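Side-chain contacts in dipicolinate synthase subunit A (Bacillus halodurans, PDB 3D4O), which probably takes part, as subunit A of dipicolinate synthase, in the oxidoreductase step that forms dipicolinate, using a Rossmann-type fold: residues R16-I21 with D37-G42; I21-T26 with V284-L289; T107-C112 with R118-L123; D127-Y132 with G278-D283. All coordinates share one frame; numbering follows the deposited sequence.

Contact 1: R16-I21 with D37-G42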
loop_
_atom_site.group_PDB
_atom_site.type_symbol
_atom_site.label_atom_id
_atom_site.label_comp_id
_atom_site.label_asym_id
_atom_site.label_seq_id
_atom_site.Cartn_x
_atom_site.Cartn_y
_atom_site.Cartn_z
ATOM N N ARG C 16 -10.453 -12.744 10.283
ATOM C CA ARG C 16 -10.935 -13.827 9.440
ATOM C C ARG C 16 -11.867 -14.732 10.201
ATOM O O ARG C 16 -12.872 -15.200 9.676
ATOM C CB ARG C 16 -9.794 -14.753 8.964
ATOM C CG ARG C 16 -9.054 -14.147 7.878
ATOM C CD ARG C 16 -7.882 -14.973 7.504
ATOM N NE ARG C 16 -6.781 -14.746 8.415
ATOM C CZ ARG C 16 -5.516 -14.945 8.078
ATOM N NH1 ARG C 16 -5.241 -15.382 6.896
ATOM N NH2 ARG C 16 -4.539 -14.733 8.922
ATOM N N GLN C 17 -11.491 -15.000 11.426
ATOM C CA GLN C 17 -12.248 -15.950 12.260
ATOM C C GLN C 17 -13.680 -15.507 12.521
ATOM O O GLN C 17 -14.566 -16.340 12.737
ATOM C CB GLN C 17 -11.540 -16.286 13.561
ATOM C CG GLN C 17 -10.657 -17.497 13.438
ATOM C CD GLN C 17 -9.486 -17.313 12.523
ATOM O OE1 GLN C 17 -8.891 -16.230 12.447
ATOM N NE2 GLN C 17 -9.123 -18.386 11.833
ATOM N N LEU C 18 -13.890 -14.199 12.449
ATOM C CA LEU C 18 -15.213 -13.628 12.695
ATOM C C LEU C 18 -16.201 -14.148 11.637
ATOM O O LEU C 18 -17.379 -14.349 11.928
ATOM C CB LEU C 18 -15.203 -12.085 12.699
ATOM C CG LEU C 18 -14.391 -11.397 13.804
ATOM C CD1 LEU C 18 -14.379 -9.889 13.594
ATOM C CD2 LEU C 18 -14.926 -11.747 15.165
ATOM N N GLU C 19 -15.692 -14.392 10.429
ATOM C CA GLU C 19 -16.539 -14.876 9.316
ATOM C C GLU C 19 -16.877 -16.338 9.537
ATOM O O GLU C 19 -17.961 -16.823 9.230
ATOM C CB GLU C 19 -15.825 -14.733 7.964
ATOM C CG GLU C 19 -15.526 -13.329 7.559
ATOM C CD GLU C 19 -16.739 -12.444 7.562
ATOM O OE1 GLU C 19 -17.853 -12.904 7.183
ATOM O OE2 GLU C 19 -16.554 -11.267 7.926
ATOM N N ILE C 20 -15.908 -17.030 10.091
ATOM C CA ILE C 20 -16.047 -18.461 10.392
ATOM C C ILE C 20 -17.031 -18.618 11.541
ATOM O O ILE C 20 -17.947 -19.426 11.475
ATOM C CB ILE C 20 -14.680 -19.131 10.763
ATOM C CG1 ILE C 20 -13.671 -18.972 9.610
ATOM C CG2 ILE C 20 -14.882 -20.631 11.099
ATOM C CD1 ILE C 20 -12.264 -19.447 9.942
ATOM N N ILE C 21 -16.870 -17.793 12.569
ATOM C CA ILE C 21 -17.744 -17.887 13.758
ATOM C C ILE C 21 -19.202 -17.661 13.334
ATOM O O ILE C 21 -20.119 -18.377 13.754
ATOM C CB ILE C 21 -17.385 -16.862 14.856
ATOM C CG1 ILE C 21 -16.003 -17.148 15.453
ATOM C CG2 ILE C 21 -18.404 -16.920 16.009
ATOM C CD1 ILE C 21 -15.480 -16.004 16.330
ATOM N N ASP C 37 -12.389 -12.625 24.338
ATOM C CA ASP C 37 -13.004 -11.878 25.434
ATOM C C ASP C 37 -13.239 -10.421 25.068
ATOM O O ASP C 37 -14.179 -9.796 25.565
ATOM C CB ASP C 37 -12.227 -12.025 26.744
ATOM C CG ASP C 37 -10.765 -11.842 26.563
ATOM O OD1 ASP C 37 -10.335 -10.704 26.337
ATOM O OD2 ASP C 37 -10.044 -12.849 26.645
ATOM N N GLN C 38 -12.430 -9.901 24.147
ATOM C CA GLN C 38 -12.595 -8.503 23.708
ATOM C C GLN C 38 -13.702 -8.347 22.679
ATOM O O GLN C 38 -14.146 -7.245 22.402
ATOM C CB GLN C 38 -11.302 -7.935 23.144
ATOM C CG GLN C 38 -10.228 -7.799 24.191
ATOM C CD GLN C 38 -8.896 -7.375 23.610
ATOM O OE1 GLN C 38 -7.900 -7.327 24.318
ATOM N NE2 GLN C 38 -8.871 -7.081 22.315
ATOM N N LEU C 39 -14.134 -9.463 22.121
ATOM C CA LEU C 39 -15.205 -9.466 21.116
ATOM C C LEU C 39 -16.522 -9.121 21.796
ATOM O O LEU C 39 -17.114 -9.902 22.521
ATOM C CB LEU C 39 -15.298 -10.811 20.389
ATOM C CG LEU C 39 -16.304 -10.876 19.248
ATOM C CD1 LEU C 39 -15.950 -9.825 18.199
ATOM C CD2 LEU C 39 -16.343 -12.278 18.641
ATOM N N ASP C 40 -16.975 -7.921 21.517
ATOM C CA ASP C 40 -18.176 -7.386 22.161
ATOM C C ASP C 40 -19.400 -8.186 21.718
ATOM O O ASP C 40 -20.313 -8.447 22.494
ATOM C CB ASP C 40 -18.321 -5.895 21.823
ATOM C CG ASP C 40 -19.180 -5.162 22.799
ATOM O OD1 ASP C 40 -19.776 -5.810 23.690
ATOM O OD2 ASP C 40 -19.241 -3.919 22.685
ATOM N N ASP C 41 -19.348 -8.644 20.478
ATOM C CA ASP C 41 -20.466 -9.373 19.864
ATOM C C ASP C 41 -20.748 -10.724 20.447
ATOM O O ASP C 41 -19.879 -11.403 20.993
ATOM C CB ASP C 41 -20.262 -9.566 18.359
ATOM C CG ASP C 41 -20.249 -8.265 17.604
ATOM O OD1 ASP C 41 -21.148 -7.425 17.862
ATOM O OD2 ASP C 41 -19.342 -8.095 16.758
ATOM N N GLY C 42 -22.014 -11.070 20.258
ATOM C CA GLY C 42 -22.622 -12.339 20.649
ATOM C C GLY C 42 -23.144 -13.062 19.415
ATOM O O GLY C 42 -23.425 -12.455 18.378
#

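Contact 2: I21-T26 with V284-L289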
loop_
_atom_site.group_PDB
_atom_site.type_symbol
_atom_site.label_atom_id
_atom_site.label_comp_id
_atom_site.label_asym_id
_atom_site.label_seq_id
_atom_site.Cartn_x
_atom_site.Cartn_y
_atom_site.Cartn_z
ATOM N N ILE C 21 -16.870 -17.793 12.569
ATOM C CA ILE C 21 -17.744 -17.887 13.758
ATOM C C ILE C 21 -19.202 -17.661 13.334
ATOM O O ILE C 21 -20.119 -18.377 13.754
ATOM C CB ILE C 21 -17.385 -16.862 14.856
ATOM C CG1 ILE C 21 -16.003 -17.148 15.453
ATOM C CG2 ILE C 21 -18.404 -16.920 16.009
ATOM C CD1 ILE C 21 -15.480 -16.004 16.330
ATOM N N ARG C 22 -19.375 -16.694 12.453
ATOM C CA ARG C 22 -20.716 -16.301 12.005
ATOM C C ARG C 22 -21.421 -17.390 11.215
ATOM O O ARG C 22 -22.581 -17.704 11.462
ATOM C CB ARG C 22 -20.672 -15.016 11.163
ATOM N N LYS C 23 -20.704 -17.968 10.269
ATOM C CA LYS C 23 -21.291 -18.963 9.396
ATOM C C LYS C 23 -21.633 -20.218 10.166
ATOM O O LYS C 23 -22.726 -20.761 10.025
ATOM C CB LYS C 23 -20.389 -19.285 8.200
ATOM C CG LYS C 23 -21.169 -20.087 7.152
ATOM C CD LYS C 23 -20.571 -20.019 5.757
ATOM C CE LYS C 23 -21.590 -20.574 4.735
ATOM N NZ LYS C 23 -21.071 -20.746 3.334
ATOM N N LEU C 24 -20.696 -20.668 10.984
ATOM C CA LEU C 24 -20.919 -21.881 11.782
ATOM C C LEU C 24 -22.144 -21.710 12.678
ATOM O O LEU C 24 -22.928 -22.628 12.892
ATOM C CB LEU C 24 -19.675 -22.271 12.603
ATOM C CG LEU C 24 -18.653 -23.199 11.910
ATOM C CD1 LEU C 24 -18.524 -22.959 10.403
ATOM C CD2 LEU C 24 -17.288 -23.094 12.613
ATOM N N SER C 25 -22.310 -20.501 13.181
ATOM C CA SER C 25 -23.456 -20.175 14.046
ATOM C C SER C 25 -24.768 -20.389 13.298
ATOM O O SER C 25 -25.709 -21.046 13.782
ATOM C CB SER C 25 -23.413 -18.706 14.494
ATOM O OG SER C 25 -24.422 -18.462 15.463
ATOM N N THR C 26 -24.805 -19.839 12.095
ATOM C CA THR C 26 -26.039 -19.864 11.307
ATOM C C THR C 26 -26.400 -21.273 10.915
ATOM O O THR C 26 -27.561 -21.566 10.682
ATOM C CB THR C 26 -25.973 -19.000 10.034
ATOM O OG1 THR C 26 -24.938 -19.500 9.196
ATOM C CG2 THR C 26 -25.698 -17.518 10.362
ATOM N N VAL C 284 -15.412 -23.576 3.279
ATOM C CA VAL C 284 -14.777 -24.894 3.175
ATOM C C VAL C 284 -14.997 -25.671 4.468
ATOM O O VAL C 284 -15.252 -26.905 4.463
ATOM C CB VAL C 284 -13.271 -24.818 2.765
ATOM C CG1 VAL C 284 -12.416 -24.182 3.840
ATOM C CG2 VAL C 284 -12.768 -26.227 2.473
ATOM N N LEU C 285 -15.006 -24.923 5.567
ATOM C CA LEU C 285 -15.113 -25.531 6.897
ATOM C C LEU C 285 -16.508 -26.135 7.091
ATOM O O LEU C 285 -16.672 -27.232 7.671
ATOM C CB LEU C 285 -14.751 -24.542 8.025
ATOM C CG LEU C 285 -13.247 -24.277 8.223
ATOM C CD1 LEU C 285 -12.945 -23.082 9.141
ATOM C CD2 LEU C 285 -12.640 -25.553 8.778
ATOM N N VAL C 286 -17.506 -25.408 6.604
ATOM C CA VAL C 286 -18.892 -25.867 6.717
ATOM C C VAL C 286 -19.012 -27.209 6.005
ATOM O O VAL C 286 -19.595 -28.163 6.515
ATOM C CB VAL C 286 -19.900 -24.861 6.105
ATOM C CG1 VAL C 286 -21.158 -25.578 5.716
ATOM C CG2 VAL C 286 -20.204 -23.722 7.075
ATOM N N LYS C 287 -18.380 -27.283 4.842
ATOM C CA LYS C 287 -18.423 -28.497 4.006
ATOM C C LYS C 287 -17.693 -29.669 4.650
ATOM O O LYS C 287 -18.206 -30.784 4.698
ATOM C CB LYS C 287 -17.837 -28.223 2.623
ATOM N N LEU C 288 -16.514 -29.381 5.181
ATOM C CA LEU C 288 -15.632 -30.399 5.783
ATOM C C LEU C 288 -16.188 -30.953 7.069
ATOM O O LEU C 288 -16.092 -32.150 7.344
ATOM C CB LEU C 288 -14.220 -29.845 6.016
ATOM C CG LEU C 288 -13.475 -29.557 4.704
ATOM C CD1 LEU C 288 -12.138 -28.783 4.856
ATOM C CD2 LEU C 288 -13.279 -30.893 3.986
ATOM N N LEU C 289 -16.834 -30.083 7.824
ATOM C CA LEU C 289 -17.397 -30.448 9.133
ATOM C C LEU C 289 -18.667 -31.247 8.964
ATOM O O LEU C 289 -19.059 -32.039 9.831
ATOM C CB LEU C 289 -17.663 -29.183 9.973
ATOM C CG LEU C 289 -16.376 -28.494 10.426
ATOM C CD1 LEU C 289 -16.606 -27.087 10.914
ATOM C CD2 LEU C 289 -15.701 -29.352 11.503
#

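Contact 3: T107-C112 with R118-L123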
loop_
_atom_site.group_PDB
_atom_site.type_symbol
_atom_site.label_atom_id
_atom_site.label_comp_id
_atom_site.label_asym_id
_atom_site.label_seq_id
_atom_site.Cartn_x
_atom_site.Cartn_y
_atom_site.Cartn_z
ATOM N N THR C 107 6.397 -28.341 13.895
ATOM C CA THR C 107 6.898 -29.554 14.520
ATOM C C THR C 107 6.137 -29.851 15.803
ATOM O O THR C 107 5.713 -30.984 16.045
ATOM C CB THR C 107 8.423 -29.476 14.757
ATOM O OG1 THR C 107 8.720 -28.318 15.538
ATOM C CG2 THR C 107 9.171 -29.357 13.425
ATOM N N TYR C 108 5.924 -28.811 16.599
ATOM C CA TYR C 108 5.216 -28.965 17.885
ATOM C C TYR C 108 3.828 -29.490 17.680
ATOM O O TYR C 108 3.392 -30.435 18.326
ATOM C CB TYR C 108 5.053 -27.636 18.619
ATOM C CG TYR C 108 4.159 -27.731 19.857
ATOM C CD1 TYR C 108 2.784 -27.535 19.777
ATOM C CD2 TYR C 108 4.698 -27.993 21.108
ATOM C CE1 TYR C 108 1.977 -27.621 20.919
ATOM C CE2 TYR C 108 3.904 -28.079 22.232
ATOM C CZ TYR C 108 2.552 -27.886 22.138
ATOM O OH TYR C 108 1.784 -27.980 23.280
ATOM N N LEU C 109 3.125 -28.821 16.783
ATOM C CA LEU C 109 1.731 -29.166 16.520
ATOM C C LEU C 109 1.658 -30.555 15.911
ATOM O O LEU C 109 0.820 -31.376 16.309
ATOM C CB LEU C 109 1.042 -28.110 15.630
ATOM C CG LEU C 109 -0.471 -28.293 15.482
ATOM C CD1 LEU C 109 -1.093 -28.365 16.893
ATOM C CD2 LEU C 109 -1.094 -27.195 14.631
ATOM N N ASN C 110 2.564 -30.811 14.976
ATOM C CA ASN C 110 2.621 -32.114 14.282
ATOM C C ASN C 110 2.910 -33.246 15.258
ATOM O O ASN C 110 2.458 -34.379 15.086
ATOM C CB ASN C 110 3.684 -32.152 13.179
ATOM C CG ASN C 110 3.309 -31.336 11.966
ATOM O OD1 ASN C 110 4.185 -30.888 11.224
ATOM N ND2 ASN C 110 2.008 -31.128 11.755
ATOM N N GLN C 111 3.666 -32.907 16.293
ATOM C CA GLN C 111 4.062 -33.877 17.322
ATOM C C GLN C 111 2.903 -34.183 18.246
ATOM O O GLN C 111 2.790 -35.305 18.761
ATOM C CB GLN C 111 5.255 -33.372 18.144
ATOM N N CYS C 112 2.043 -33.196 18.469
ATOM C CA CYS C 112 0.902 -33.403 19.378
ATOM C C CYS C 112 -0.049 -34.367 18.746
ATOM O O CYS C 112 -0.542 -35.299 19.372
ATOM C CB CYS C 112 0.109 -32.117 19.633
ATOM S SG CYS C 112 0.903 -30.898 20.699
ATOM N N ARG C 118 -4.597 -37.961 16.577
ATOM C CA ARG C 118 -5.692 -37.134 16.037
ATOM C C ARG C 118 -5.352 -36.614 14.652
ATOM O O ARG C 118 -4.196 -36.321 14.336
ATOM C CB ARG C 118 -6.022 -35.956 16.963
ATOM C CG ARG C 118 -6.634 -36.364 18.288
ATOM C CD ARG C 118 -8.026 -36.940 18.093
ATOM N NE ARG C 118 -8.604 -37.429 19.343
ATOM C CZ ARG C 118 -8.272 -38.584 19.906
ATOM N NH1 ARG C 118 -7.335 -39.343 19.357
ATOM N NH2 ARG C 118 -8.848 -38.969 21.032
ATOM N N THR C 119 -6.386 -36.535 13.826
ATOM C CA THR C 119 -6.239 -36.068 12.441
ATOM C C THR C 119 -6.090 -34.569 12.409
ATOM O O THR C 119 -6.761 -33.842 13.126
ATOM C CB THR C 119 -7.425 -36.503 11.563
ATOM O OG1 THR C 119 -7.419 -37.936 11.448
ATOM C CG2 THR C 119 -7.335 -35.887 10.169
ATOM N N LEU C 120 -5.180 -34.128 11.559
ATOM C CA LEU C 120 -4.910 -32.714 11.356
ATOM C C LEU C 120 -5.062 -32.331 9.906
ATOM O O LEU C 120 -4.463 -32.928 9.011
ATOM C CB LEU C 120 -3.493 -32.377 11.806
ATOM C CG LEU C 120 -2.976 -30.965 11.581
ATOM C CD1 LEU C 120 -3.720 -29.944 12.447
ATOM C CD2 LEU C 120 -1.487 -30.954 11.871
ATOM N N VAL C 121 -5.885 -31.313 9.703
ATOM C CA VAL C 121 -6.122 -30.740 8.398
ATOM C C VAL C 121 -5.508 -29.351 8.313
ATOM O O VAL C 121 -5.866 -28.429 9.021
ATOM C CB VAL C 121 -7.619 -30.684 8.079
ATOM C CG1 VAL C 121 -7.840 -29.980 6.750
ATOM C CG2 VAL C 121 -8.191 -32.080 8.047
ATOM N N LYS C 122 -4.555 -29.242 7.413
ATOM C CA LYS C 122 -3.860 -28.008 7.142
ATOM C C LYS C 122 -4.478 -27.434 5.883
ATOM O O LYS C 122 -4.151 -27.856 4.763
ATOM C CB LYS C 122 -2.365 -28.275 6.935
ATOM C CG LYS C 122 -1.622 -28.696 8.200
ATOM C CD LYS C 122 -0.200 -29.124 7.892
ATOM C CE LYS C 122 -0.101 -30.600 7.489
ATOM N NZ LYS C 122 -0.338 -31.534 8.635
ATOM N N LEU C 123 -5.367 -26.469 6.082
ATOM C CA LEU C 123 -6.137 -25.896 4.981
ATOM C C LEU C 123 -5.282 -25.288 3.899
ATOM O O LEU C 123 -5.697 -25.242 2.725
ATOM C CB LEU C 123 -7.177 -24.865 5.474
ATOM C CG LEU C 123 -8.281 -25.472 6.374
ATOM C CD1 LEU C 123 -9.250 -24.381 6.855
ATOM C CD2 LEU C 123 -9.049 -26.639 5.681
#

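Contact 4: D127-Y132 with G278-D283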
loop_
_atom_site.group_PDB
_atom_site.type_symbol
_atom_site.label_atom_id
_atom_site.label_comp_id
_atom_site.label_asym_id
_atom_site.label_seq_id
_atom_site.Cartn_x
_atom_site.Cartn_y
_atom_site.Cartn_z
ATOM N N ASP C 127 -4.517 -26.662 -2.671
ATOM C CA ASP C 127 -3.998 -25.677 -3.626
ATOM C C ASP C 127 -5.016 -24.621 -3.948
ATOM O O ASP C 127 -4.669 -23.451 -4.110
ATOM C CB ASP C 127 -3.436 -26.324 -4.887
ATOM C CG ASP C 127 -2.221 -27.184 -4.595
ATOM O OD1 ASP C 127 -1.422 -26.815 -3.701
ATOM O OD2 ASP C 127 -2.091 -28.254 -5.231
ATOM N N ASP C 128 -6.281 -25.014 -3.976
ATOM C CA ASP C 128 -7.332 -24.042 -4.302
ATOM C C ASP C 128 -7.420 -22.947 -3.262
ATOM O O ASP C 128 -7.480 -21.746 -3.595
ATOM C CB ASP C 128 -8.705 -24.667 -4.587
ATOM C CG ASP C 128 -9.273 -25.496 -3.436
ATOM O OD1 ASP C 128 -8.555 -25.941 -2.509
ATOM O OD2 ASP C 128 -10.477 -25.755 -3.529
ATOM N N ILE C 129 -7.405 -23.351 -2.006
ATOM C CA ILE C 129 -7.521 -22.391 -0.905
ATOM C C ILE C 129 -6.267 -21.527 -0.899
ATOM O O ILE C 129 -6.316 -20.297 -0.790
ATOM C CB ILE C 129 -7.679 -23.082 0.461
ATOM C CG1 ILE C 129 -8.992 -23.876 0.533
ATOM C CG2 ILE C 129 -7.642 -22.054 1.585
ATOM C CD1 ILE C 129 -10.218 -23.024 0.240
ATOM N N ALA C 130 -5.132 -22.182 -1.076
ATOM C CA ALA C 130 -3.836 -21.478 -1.088
ATOM C C ALA C 130 -3.837 -20.420 -2.211
ATOM O O ALA C 130 -3.436 -19.286 -2.017
ATOM C CB ALA C 130 -2.676 -22.484 -1.262
ATOM N N ILE C 131 -4.341 -20.804 -3.387
ATOM C CA ILE C 131 -4.407 -19.881 -4.533
ATOM C C ILE C 131 -5.355 -18.709 -4.253
ATOM O O ILE C 131 -5.008 -17.549 -4.477
ATOM C CB ILE C 131 -4.728 -20.595 -5.843
ATOM C CG1 ILE C 131 -3.501 -21.372 -6.310
ATOM C CG2 ILE C 131 -5.126 -19.584 -6.940
ATOM C CD1 ILE C 131 -3.769 -22.392 -7.438
ATOM N N TYR C 132 -6.537 -18.998 -3.714
ATOM C CA TYR C 132 -7.469 -17.911 -3.393
ATOM C C TYR C 132 -6.831 -16.958 -2.393
ATOM O O TYR C 132 -6.984 -15.734 -2.454
ATOM C CB TYR C 132 -8.828 -18.413 -2.846
ATOM C CG TYR C 132 -9.685 -18.994 -3.923
ATOM C CD1 TYR C 132 -10.104 -18.219 -4.994
ATOM C CD2 TYR C 132 -10.079 -20.309 -3.884
ATOM C CE1 TYR C 132 -10.887 -18.760 -5.994
ATOM C CE2 TYR C 132 -10.849 -20.849 -4.871
ATOM C CZ TYR C 132 -11.238 -20.088 -5.922
ATOM O OH TYR C 132 -12.012 -20.673 -6.888
ATOM N N GLY C 278 -11.845 -14.816 5.276
ATOM C CA GLY C 278 -12.578 -15.588 6.252
ATOM C C GLY C 278 -13.742 -16.374 5.670
ATOM O O GLY C 278 -14.055 -17.471 6.118
ATOM N N ARG C 279 -14.411 -15.774 4.698
ATOM C CA ARG C 279 -15.601 -16.390 4.079
ATOM C C ARG C 279 -15.166 -17.581 3.269
ATOM O O ARG C 279 -15.858 -18.592 3.203
ATOM C CB ARG C 279 -16.396 -15.392 3.221
ATOM C CG ARG C 279 -17.206 -14.462 4.084
ATOM C CD ARG C 279 -18.072 -13.489 3.298
ATOM N NE ARG C 279 -18.957 -12.757 4.195
ATOM C CZ ARG C 279 -19.767 -11.774 3.815
ATOM N NH1 ARG C 279 -19.796 -11.395 2.548
ATOM N NH2 ARG C 279 -20.535 -11.159 4.706
ATOM N N ILE C 280 -13.982 -17.479 2.707
ATOM C CA ILE C 280 -13.456 -18.602 1.951
ATOM C C ILE C 280 -13.244 -19.782 2.888
ATOM O O ILE C 280 -13.641 -20.891 2.587
ATOM C CB ILE C 280 -12.196 -18.253 1.216
ATOM C CG1 ILE C 280 -12.574 -17.426 -0.032
ATOM C CG2 ILE C 280 -11.454 -19.532 0.815
ATOM C CD1 ILE C 280 -11.367 -16.862 -0.731
ATOM N N LEU C 281 -12.688 -19.503 4.062
ATOM C CA LEU C 281 -12.411 -20.565 5.041
ATOM C C LEU C 281 -13.683 -21.134 5.605
ATOM O O LEU C 281 -13.815 -22.362 5.796
ATOM C CB LEU C 281 -11.565 -20.038 6.189
ATOM C CG LEU C 281 -10.189 -19.545 5.736
ATOM C CD1 LEU C 281 -9.463 -18.926 6.927
ATOM C CD2 LEU C 281 -9.403 -20.727 5.098
ATOM N N ALA C 282 -14.620 -20.226 5.856
ATOM C CA ALA C 282 -15.910 -20.591 6.457
ATOM C C ALA C 282 -16.621 -21.564 5.556
ATOM O O ALA C 282 -17.129 -22.584 5.990
ATOM C CB ALA C 282 -16.798 -19.346 6.727
ATOM N N ASP C 283 -16.630 -21.223 4.286
ATOM C CA ASP C 283 -17.293 -22.050 3.272
ATOM C C ASP C 283 -16.730 -23.469 3.235
ATOM O O ASP C 283 -17.475 -24.440 3.141
ATOM C CB ASP C 283 -17.129 -21.456 1.879
ATOM C CG ASP C 283 -18.018 -20.250 1.640
ATOM O OD1 ASP C 283 -19.030 -20.092 2.350
ATOM O OD2 ASP C 283 -17.702 -19.479 0.710
#

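Contact 1: R16-I21 with D37-G42
No ring, amide or carboxylate enters the meeting of L18 and I21 with L39, so there are no faces or edges to assign; the contact consists of branched methyl groups. L18 CD2 does most of the touching. It comes up against the fork of L39, 3.7 Å from L39 CD1 and 3.8 Å from L39 CD2, so that one methyl is straddled by two. The two leucines overlap flank to flank, pointing opposite ways. The reach of L39, a buried residue in this loop, follows from its first torsion: with CG anti to the backbone N (chi1 -175°), both methyls are carried from the loop toward the helix. A second, looser approach lies one turn further along, where I21 CD1 is 4.5 Å from L39 CD2. The two segments stay well apart in backbone terms, the CA atoms of L18 and L39 being 9.4 Å from each other. In the fold, helix 15-26 is the crossover between parallel strands 7-11 and 30-34 of the N-terminal Rossmann-like sheet, and residues 37-42 belong to the loop running from strand 30-34 to edge strand 46-49. F79 also packs on L18, while I21 touches F36, F43 and V46, which extends the apolar patch beneath the loop.

Contact 2: I21-T26 with V284-L289
Helices 21-26 and 284-289 run in roughly the same direction, inclined at 42° with their axes 10.2 Å apart at closest approach, and L24 and V286 bring their CA atoms to 6.8 Å. V286 CG2 is the methyl on which two residues converge. From one direction comes the aliphatic part of K23: its CG lies 3.8 Å from V286 CG2 and its CD 3.9 Å, the lysine running athwart the valine. From another comes L24 CD1, also 3.8 Å from V286 CG2, here with the two side chains set antiparallel. K23 can offer its methylenes in this way because CG is anti to the backbone N (chi1 -167°) and the chain stays extended beyond it; its charged end passes the valine and forms a salt bridge with D283, one residue before the second segment. Between 21-26 and 284-289 themselves there is no hydrogen bond. The other branch of L24 serves a different neighbour, CD2 standing 4.4 Å from L289 CD1. Within the first helix, T26 OG1 donates to K23 O over 2.7 Å, tilted 20° from the carbonyl plane, so that the last turn is held by a side chain as well as by backbone bonds. Both helices lie against the N-terminal parallel sheet: L24 packs on V8, I10 and L63, L285 on L63 and Y101, and L289 on A61 and Y101. The C-terminal helix 274-289 thus returns to cover the first Rossmann-like sheet beside helix 15-26, with M2 and F27 also touching V286.

Contact 3: T107-C112 with R118-L123
The apolar component is modest: L109 CD2 and L120 CD1 approach to 4.4 Å, joining the inner side of helix 107-112 to strand 119-122. L120 reaches the helix because its CG is anti to the backbone N (chi1 176°), which carries both methyls off the strand toward it. A polar-on-apolar contact is closer. The amide nitrogen ND2 of N110 meets L120 CD2 head-on at 3.5 Å, nearly in line with its own CG–ND2 bond, although the side chains as wholes stand roughly perpendicular. Two nitrogens form the third kind of approach: N110 ND2 and K122 NZ are 3.9 Å apart. K122 comes to this point by bending its chain at the last two torsions, which curls the amino group back toward the helix. Helix and strand run roughly antiparallel (146°), as expected of the second half of a beta-alpha-beta crossover in which strand 99-102, helix 107-116 and strand 119-122 follow one another. Backbone bonds tie T119, V121 and L123 to V100 and S102 of the neighbouring parallel strand, and S105 packs on L120 and K122. Across the contact itself there is no hydrogen bond. Since an amide NH2 and an ammonium group are both donors, their approach would give little attraction or a mild repulsion, so the contact probably rests mainly on van der Waals packing of L120 against L109 and N110.

Contact 4: D127-Y132 with G278-D283
Y132 and I280, which meet across the contact, stand on helices held internally by backbone bonds; the shortest beside them are I131 N to D127 O and A282 N to G278 O, both 2.8 Å. No polar bond spans the gap, and the interface is apolar. I280 enters between two residues of the facing helix. Its CG2 lies 3.7 Å from I129 CD1, while its CD1, at the end of an extended chain (chi2 172°), is 3.7 Å from Y132 CB and 4.2 Å from Y132 CG. The isoleucine stands square to the tyrosine, and the contact falls at the root of the aromatic side chain. I129 and I280 instead lie alongside one another, heading opposite ways. I129 uses both its branches: CD1, folded round by a chi2 of -56°, takes I280, and CG2 takes L281 CD2 at 4.1 Å. L281 also packs on I20, I66 and L123, and a bound ethanediol, probably from the crystallisation liquor, lies about 4 Å from its side chain. The helix segments are antiparallel within 14°, with axes 10.8 Å apart. Helix 127-148 leads from the first parallel sheet toward the second, and helix 274-289 comes back after the second sheet to pack on the first, an antiparallel pair consistent with the interdomain helices of two-domain NAD(P)-dependent dehydrogenases such as alanine dehydrogenase.

From the N terminus, helix 15-26 takes part first: contact 1 closes a short loop from it, over strand 30-34, to the segment 37-42. Contact 2 starts from the next turn of the same helix, sharing I21, and reaches the C-terminal helix; the two cross along the chain, and the loop of contact 2 takes in nearly everything between. Within that span contacts 3 and 4 lie in series, the first closing a short helix-to-strand turn at the sheet's edge, the second a long loop through the second sheet. Helix 274-289 serves contacts 2 and 4, and L123 touches L285, L288 and L281 of it. The E19–R279 salt bridge couples contacts 1 and 4, as K23–D283 couples 2 and 4.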